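Local coordinates for protein Stk_08120 (Sulfolobus tokodaii str. 7, PDB 2EJX) that probably carries fatty acids, as a member of a thermoacidophile-specific archaeal family within the Bet v 1-like clan, at residues Asp18-Ile23 / Asn94-Ile99; Ser25-Thr30 / Gly64-Gly69; Glu72-Tyr77 / Asn83-Ile88. All coordinates share one frame; numbering follows the deposited sequence.

All three contacts build on one seven-stranded antiparallel sheet. Interaction 3 is a hairpin in its middle, while interactions 1 and 2 lay the consecutive helices 17-24 and 27-34 on the same sheet. The centres of interactions 2 and 3 lie about 8 Å apart, and strand 58-69 pairs directly with strand 72-79, Tyr67 N standing 2.8 Å from Arg74 O. The centres of interactions 1 and 3 are about 13 Å apart, joined by strand pairing and by Met21, whose CE comes to 3.4 Å from Ile88 O. The two helical contacts, centres about 12 Å apart, meet where Ile23 CG2 packs 3.6 Å from Phe29 CG. Together they form one Bet v 1-like core.

Interaction 1 (Asp18-Ile23 / Asn94-Ile99); sequences DVVMTI and NTLQII
Val20 and Leu96 make the closest approach between the helix and the strand here, with Val20 CG1 3.7 Å from Leu96 CD2. Their side chains meet at an oblique angle, one methyl against one methyl. Val20 faces the strand, and CG1, trans to the backbone N (chi1 176°), is the branch that touches.

The second apolar contact involves sulfur. Met21 starts out along the flank of the helix, but bends at chi2 and chi3 bring SD to 4.1 Å from Leu96 CD2; the two side chains run past each other in opposite directions. One leucine methyl therefore serves both neighbours. All three residues are buried, and no hydrogen bond crosses between the segments, so the contact is purely apolar and small, with 102 Å² buried in all.

Within the helix, Thr22 OG1 donates to Asp18 O at 2.9 Å.

Leu96 also packs on Ile88 of the neighbouring strand, and Val20 on Thr13 and Gln15. Resting a short helix on the antiparallel sheet in this way is consistent with the helix-grip fold of the Bet v 1-like clan, in which two short helices follow the first strand and the sheet curves round a long C-terminal helix.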
# COMPACT_ATOMS: atom_id res chain seq x y z
N ASP A 18 0.03 -8.52 -13.88
CA ASP A 18 1.38 -8.62 -13.46
C ASP A 18 2.01 -7.25 -13.41
O ASP A 18 2.76 -6.92 -12.50
CB ASP A 18 2.13 -9.65 -14.33
CG ASP A 18 1.59 -11.07 -14.12
OD1 ASP A 18 1.36 -11.47 -12.94
OD2 ASP A 18 1.33 -11.76 -15.11
N VAL A 19 1.59 -6.38 -14.32
CA VAL A 19 1.97 -4.97 -14.24
C VAL A 19 1.44 -4.32 -12.97
O VAL A 19 2.17 -3.60 -12.30
CB VAL A 19 1.52 -4.21 -15.53
CG1 VAL A 19 1.72 -2.68 -15.38
CG2 VAL A 19 2.37 -4.73 -16.72
N VAL A 20 0.18 -4.58 -12.65
CA VAL A 20 -0.41 -4.02 -11.45
C VAL A 20 0.32 -4.45 -10.18
O VAL A 20 0.60 -3.63 -9.29
CB VAL A 20 -1.89 -4.38 -11.38
CG1 VAL A 20 -2.51 -3.88 -10.08
CG2 VAL A 20 -2.68 -3.76 -12.66
N MET A 21 0.56 -5.75 -10.07
CA MET A 21 1.35 -6.30 -8.96
C MET A 21 2.73 -5.65 -8.86
O MET A 21 3.21 -5.33 -7.76
CB MET A 21 1.48 -7.82 -9.11
CG MET A 21 0.19 -8.63 -8.91
SD MET A 21 -0.47 -8.46 -7.22
CE MET A 21 0.74 -9.34 -6.29
N THR A 22 3.41 -5.50 -9.99
CA THR A 22 4.70 -4.82 -10.02
C THR A 22 4.65 -3.39 -9.49
O THR A 22 5.53 -2.98 -8.73
CB THR A 22 5.36 -4.87 -11.44
OG1 THR A 22 5.52 -6.22 -11.84
CG2 THR A 22 6.74 -4.22 -11.43
N ILE A 23 3.64 -2.61 -9.89
CA ILE A 23 3.44 -1.28 -9.37
C ILE A 23 3.20 -1.30 -7.84
O ILE A 23 3.77 -0.50 -7.12
CB ILE A 23 2.36 -0.49 -10.20
CG1 ILE A 23 2.89 -0.28 -11.62
CG2 ILE A 23 1.91 0.85 -9.55
CD1 ILE A 23 1.79 0.23 -12.62
N ASN A 94 -7.66 -11.26 -12.78
CA ASN A 94 -8.35 -9.96 -12.74
C ASN A 94 -8.61 -9.46 -11.34
O ASN A 94 -9.43 -8.58 -11.18
CB ASN A 94 -9.71 -10.00 -13.48
CG ASN A 94 -9.56 -10.25 -14.97
OD1 ASN A 94 -9.25 -9.33 -15.74
ND2 ASN A 94 -9.84 -11.49 -15.39
N THR A 95 -7.98 -10.06 -10.32
CA THR A 95 -8.36 -9.80 -8.94
C THR A 95 -7.13 -9.90 -8.05
O THR A 95 -6.32 -10.83 -8.21
CB THR A 95 -9.40 -10.83 -8.42
OG1 THR A 95 -10.34 -11.09 -9.45
CG2 THR A 95 -10.14 -10.30 -7.21
N LEU A 96 -7.01 -8.96 -7.12
CA LEU A 96 -6.04 -9.05 -6.09
C LEU A 96 -6.65 -8.77 -4.73
O LEU A 96 -7.81 -8.32 -4.63
CB LEU A 96 -4.82 -8.15 -6.37
CG LEU A 96 -4.95 -6.64 -6.54
CD1 LEU A 96 -4.98 -5.86 -5.21
CD2 LEU A 96 -3.82 -6.13 -7.40
N GLN A 97 -5.88 -9.07 -3.69
CA GLN A 97 -6.29 -8.76 -2.31
C GLN A 97 -5.21 -7.96 -1.64
O GLN A 97 -4.04 -8.30 -1.77
CB GLN A 97 -6.54 -10.09 -1.53
CG GLN A 97 -7.34 -9.94 -0.20
CD GLN A 97 -8.84 -9.63 -0.32
OE1 GLN A 97 -9.47 -9.16 0.64
NE2 GLN A 97 -9.41 -9.90 -1.46
N ILE A 98 -5.61 -6.94 -0.88
CA ILE A 98 -4.71 -6.15 -0.04
C ILE A 98 -5.13 -6.40 1.40
O ILE A 98 -6.32 -6.30 1.73
CB ILE A 98 -4.82 -4.63 -0.36
CG1 ILE A 98 -4.55 -4.41 -1.87
CG2 ILE A 98 -3.92 -3.81 0.57
CD1 ILE A 98 -4.56 -2.93 -2.30
N ILE A 99 -4.14 -6.78 2.22
CA ILE A 99 -4.40 -7.04 3.62
C ILE A 99 -3.35 -6.26 4.41
O ILE A 99 -2.16 -6.48 4.22
CB ILE A 99 -4.21 -8.54 4.00
CG1 ILE A 99 -5.06 -9.45 3.10
CG2 ILE A 99 -4.56 -8.78 5.46
CD1 ILE A 99 -4.22 -10.15 2.00

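Interaction 2 (Ser25-Thr30 / Gly64-Gly69); sequences SDPAFT and GRVYKG
Ser25 and Pro27 meet Val66 and Lys68 where the turn between two short helices settles on the antiparallel sheet, a junction consistent with the Bet v 1-like fold. Val66 carries the apolar part. Its CG2 lies 3.9 Å from Pro27 CD, the puckered proline ring crossing the valine at a slant, while its CG1 sits 3.5 Å from Ser25 O. Val66 also touches Val73 and Ile75 of the next strand.

The second helix is started by an N-cap: Ala28 N donates to Asp26 OD1 at 2.9 Å, meeting that oxygen from above the carboxylate plane. Asp26 OD2 is held in a salt bridge by Arg137 of the long C-terminal helix, so one carboxylate ties the cap to that helix.

Lys68 supplies the polar edge. Its chain runs out extended and turns at chi4, laying CE against the serine: Lys68 CE is 3.1 Å from Ser25 OG and 3.5 Å from Ser25 CB, the latter tight for two carbons. Ser25 OG bonds to Thr22 O, and Lys68 NZ forms a salt bridge with Glu47. A water bridges the two residues, donating to Ser25 O at 2.6 Å and accepting from Lys68 NZ at 2.9 Å.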
# COMPACT_ATOMS: atom_id res chain seq x y z
N SER A 25 4.44 -3.32 -5.82
CA SER A 25 5.77 -3.63 -5.19
C SER A 25 6.67 -2.41 -5.06
O SER A 25 7.72 -2.46 -4.43
CB SER A 25 6.51 -4.71 -5.99
OG SER A 25 7.14 -4.18 -7.15
N ASP A 26 6.30 -1.30 -5.71
CA ASP A 26 6.97 -0.02 -5.48
C ASP A 26 6.39 0.73 -4.28
O ASP A 26 5.25 1.22 -4.31
CB ASP A 26 6.86 0.85 -6.74
CG ASP A 26 7.57 2.20 -6.61
OD1 ASP A 26 8.21 2.48 -5.55
OD2 ASP A 26 7.49 3.00 -7.58
N PRO A 27 7.18 0.87 -3.20
CA PRO A 27 6.57 1.50 -2.04
C PRO A 27 6.23 2.97 -2.26
O PRO A 27 5.37 3.50 -1.56
CB PRO A 27 7.66 1.33 -0.93
CG PRO A 27 8.91 1.21 -1.63
CD PRO A 27 8.59 0.49 -2.94
N ALA A 28 6.86 3.62 -3.23
CA ALA A 28 6.54 5.01 -3.56
C ALA A 28 5.12 5.11 -4.11
O ALA A 28 4.51 6.17 -4.09
CB ALA A 28 7.52 5.53 -4.58
N PHE A 29 4.61 4.00 -4.62
CA PHE A 29 3.21 3.95 -5.03
C PHE A 29 2.32 3.62 -3.86
O PHE A 29 1.46 4.43 -3.42
CB PHE A 29 2.99 2.92 -6.17
CG PHE A 29 1.54 2.73 -6.55
CD1 PHE A 29 0.87 3.70 -7.34
CD2 PHE A 29 0.83 1.62 -6.12
CE1 PHE A 29 -0.50 3.56 -7.67
CE2 PHE A 29 -0.56 1.45 -6.45
CZ PHE A 29 -1.23 2.42 -7.25
N THR A 30 2.61 2.44 -3.29
CA THR A 30 1.70 1.74 -2.38
C THR A 30 1.50 2.47 -1.05
O THR A 30 0.38 2.55 -0.55
CB THR A 30 2.19 0.31 -2.17
OG1 THR A 30 2.20 -0.37 -3.44
CG2 THR A 30 1.31 -0.46 -1.18
N GLY A 64 10.40 0.77 6.10
CA GLY A 64 10.21 -0.64 5.90
C GLY A 64 10.84 -1.16 4.61
O GLY A 64 11.57 -0.44 3.95
N ARG A 65 10.52 -2.41 4.28
CA ARG A 65 11.16 -3.16 3.19
C ARG A 65 10.13 -4.00 2.46
O ARG A 65 9.23 -4.54 3.06
CB ARG A 65 12.27 -4.08 3.74
CG ARG A 65 13.07 -4.89 2.66
CD ARG A 65 14.57 -5.02 3.02
NE ARG A 65 15.34 -5.01 1.78
CZ ARG A 65 16.58 -4.53 1.64
NH1 ARG A 65 17.22 -4.01 2.68
NH2 ARG A 65 17.17 -4.57 0.45
N VAL A 66 10.29 -4.10 1.14
CA VAL A 66 9.40 -4.86 0.27
C VAL A 66 10.07 -6.17 -0.13
O VAL A 66 11.27 -6.21 -0.48
CB VAL A 66 9.09 -4.06 -1.01
CG1 VAL A 66 8.22 -4.89 -1.95
CG2 VAL A 66 8.46 -2.72 -0.67
N TYR A 67 9.31 -7.26 -0.01
CA TYR A 67 9.75 -8.56 -0.43
C TYR A 67 8.76 -9.03 -1.48
O TYR A 67 7.54 -8.97 -1.28
CB TYR A 67 9.78 -9.52 0.74
CG TYR A 67 10.69 -9.04 1.86
CD1 TYR A 67 12.05 -9.40 1.87
CD2 TYR A 67 10.22 -8.20 2.88
CE1 TYR A 67 12.91 -8.97 2.88
CE2 TYR A 67 11.07 -7.76 3.91
CZ TYR A 67 12.42 -8.16 3.90
OH TYR A 67 13.30 -7.73 4.87
N LYS A 68 9.31 -9.45 -2.61
CA LYS A 68 8.55 -10.00 -3.72
C LYS A 68 8.56 -11.53 -3.70
O LYS A 68 9.60 -12.17 -3.46
CB LYS A 68 9.08 -9.43 -5.05
CG LYS A 68 9.13 -7.90 -5.09
CD LYS A 68 9.46 -7.39 -6.49
CE LYS A 68 9.71 -5.87 -6.56
NZ LYS A 68 11.03 -5.31 -6.14
N GLY A 69 7.39 -12.13 -3.94
CA GLY A 69 7.27 -13.57 -4.00
C GLY A 69 6.46 -13.99 -5.20
O GLY A 69 6.06 -13.17 -6.02
O HOH W 1 10.24 -2.91 -4.76

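Interaction 3 (Glu72-Tyr77 / Asn83-Ile88); sequences EVRIIY and NGILYI
Tyr77 lies flat over the backbone of Gly84, its cross-strand partner. Gly84 CA stands 3.8 Å from the ring centroid and 25° off the ring normal, a CH-pi contact over the face. The torsion responsible is chi1 at 65°, which sets CG between the backbone N and the carbonyl carbon and folds the ring across to the other strand. A side chain on the glycine would run into the phenol oxygen. Tyr77 OH bonds to His102, and Phe35 meets the ring edge-to-face. An alanine in place of the tyrosine would probably leave Gly84 without its aromatic cover and His102 without its hydroxyl partner.

On the same face as Tyr77, Val73, Ile75, Leu86 and Ile88 form a buried apolar layer. Val73 and Ile88 lie side by side, Val73 CG1 to Ile88 CD1 at 4.1 Å, and helices 17-24 and 27-34 cover this face.

Arg74, Ile76, Ile85 and Tyr87 project from the other face. The Tyr87 ring stands steeply to the guanidinium, planes 66° apart, and presents its CE1 rim to one guanidinium face, 3.6 Å from Arg74 NE. Ile85 CG2 lies over one face of the Tyr87 ring, toward its rim, and also touches Arg74 CG at 3.6 Å. Arg74 bends at chi3 to grip Glu72 side-on, NE and NH2 both reaching OE2 at 2.7 Å from one face of the carboxylate. That oxygen also lies at the edge of the Tyr87 ring, 3.4 Å from CD1.

Six backbone hydrogen bonds hold the hairpin in antiparallel register. The chemistry thus divides by face: a largely apolar side packed under the two short helices, and an outer one where a salt bridge is braced against an aromatic edge.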
# COMPACT_ATOMS: atom_id res chain seq x y z
N GLU A 72 2.85 -12.45 -4.97
CA GLU A 72 2.67 -11.78 -3.69
C GLU A 72 3.70 -10.68 -3.51
O GLU A 72 4.83 -10.79 -3.98
CB GLU A 72 2.76 -12.78 -2.52
CG GLU A 72 2.62 -12.08 -1.16
CD GLU A 72 2.33 -13.02 0.00
OE1 GLU A 72 1.72 -14.10 -0.18
OE2 GLU A 72 2.70 -12.63 1.12
N VAL A 73 3.28 -9.59 -2.85
CA VAL A 73 4.18 -8.51 -2.45
C VAL A 73 3.96 -8.37 -0.93
O VAL A 73 2.84 -8.24 -0.50
CB VAL A 73 3.81 -7.17 -3.11
CG1 VAL A 73 4.72 -6.07 -2.62
CG2 VAL A 73 3.90 -7.26 -4.65
N ARG A 74 5.03 -8.37 -0.15
CA ARG A 74 4.91 -8.31 1.30
C ARG A 74 5.76 -7.12 1.75
O ARG A 74 6.95 -7.07 1.47
CB ARG A 74 5.43 -9.64 1.86
CG ARG A 74 4.95 -10.00 3.22
CD ARG A 74 5.40 -11.41 3.64
NE ARG A 74 4.67 -12.44 2.89
CZ ARG A 74 4.53 -13.72 3.27
NH1 ARG A 74 5.05 -14.13 4.42
NH2 ARG A 74 3.85 -14.58 2.51
N ILE A 75 5.14 -6.14 2.39
CA ILE A 75 5.87 -4.93 2.85
C ILE A 75 5.90 -4.98 4.37
O ILE A 75 4.86 -4.88 5.03
CB ILE A 75 5.22 -3.63 2.34
CG1 ILE A 75 5.12 -3.67 0.80
CG2 ILE A 75 6.03 -2.40 2.78
CD1 ILE A 75 4.63 -2.39 0.11
N ILE A 76 7.09 -5.16 4.91
CA ILE A 76 7.27 -5.23 6.37
C ILE A 76 7.68 -3.86 6.87
O ILE A 76 8.61 -3.25 6.34
CB ILE A 76 8.29 -6.31 6.72
CG1 ILE A 76 7.76 -7.64 6.16
CG2 ILE A 76 8.51 -6.39 8.21
CD1 ILE A 76 8.65 -8.86 6.43
N TYR A 77 6.97 -3.31 7.86
CA TYR A 77 7.27 -1.95 8.27
C TYR A 77 7.30 -1.79 9.80
O TYR A 77 6.73 -2.63 10.50
CB TYR A 77 6.26 -0.97 7.67
CG TYR A 77 4.85 -1.18 8.19
CD1 TYR A 77 4.42 -0.57 9.38
CD2 TYR A 77 3.93 -2.02 7.50
CE1 TYR A 77 3.12 -0.75 9.86
CE2 TYR A 77 2.64 -2.21 7.99
CZ TYR A 77 2.27 -1.58 9.17
OH TYR A 77 1.01 -1.77 9.63
N ASN A 83 4.02 -1.61 14.46
CA ASN A 83 4.72 -2.29 13.35
C ASN A 83 3.72 -3.21 12.67
O ASN A 83 2.64 -3.48 13.20
CB ASN A 83 5.94 -3.09 13.84
CG ASN A 83 7.03 -2.22 14.53
OD1 ASN A 83 6.98 -0.98 14.56
ND2 ASN A 83 8.05 -2.90 15.07
N GLY A 84 4.06 -3.71 11.48
CA GLY A 84 3.11 -4.52 10.77
C GLY A 84 3.59 -5.04 9.45
O GLY A 84 4.76 -4.91 9.12
N ILE A 85 2.66 -5.68 8.72
CA ILE A 85 2.91 -6.14 7.34
C ILE A 85 1.75 -5.75 6.44
O ILE A 85 0.57 -5.91 6.80
CB ILE A 85 3.11 -7.71 7.29
CG1 ILE A 85 4.23 -8.12 8.26
CG2 ILE A 85 3.53 -8.14 5.92
CD1 ILE A 85 4.48 -9.60 8.40
N LEU A 86 2.08 -5.24 5.26
CA LEU A 86 1.08 -5.02 4.20
C LEU A 86 1.28 -6.07 3.12
O LEU A 86 2.38 -6.18 2.54
CB LEU A 86 1.23 -3.62 3.61
CG LEU A 86 0.28 -3.17 2.48
CD1 LEU A 86 -1.08 -3.14 2.99
CD2 LEU A 86 0.70 -1.77 2.10
N TYR A 87 0.23 -6.83 2.83
CA TYR A 87 0.29 -7.81 1.77
C TYR A 87 -0.52 -7.37 0.56
O TYR A 87 -1.62 -6.87 0.71
CB TYR A 87 -0.35 -9.12 2.21
CG TYR A 87 0.22 -9.67 3.49
CD1 TYR A 87 1.23 -10.62 3.45
CD2 TYR A 87 -0.25 -9.23 4.73
CE1 TYR A 87 1.76 -11.13 4.62
CE2 TYR A 87 0.28 -9.75 5.91
CZ TYR A 87 1.29 -10.70 5.84
OH TYR A 87 1.84 -11.24 7.00
N ILE A 88 0.04 -7.62 -0.63
CA ILE A 88 -0.73 -7.55 -1.87
C ILE A 88 -0.64 -8.92 -2.59
O ILE A 88 0.45 -9.37 -2.94
CB ILE A 88 -0.30 -6.33 -2.76
CG1 ILE A 88 -0.29 -5.01 -1.95
CG2 ILE A 88 -1.29 -6.20 -3.97
CD1 ILE A 88 1.11 -4.58 -1.39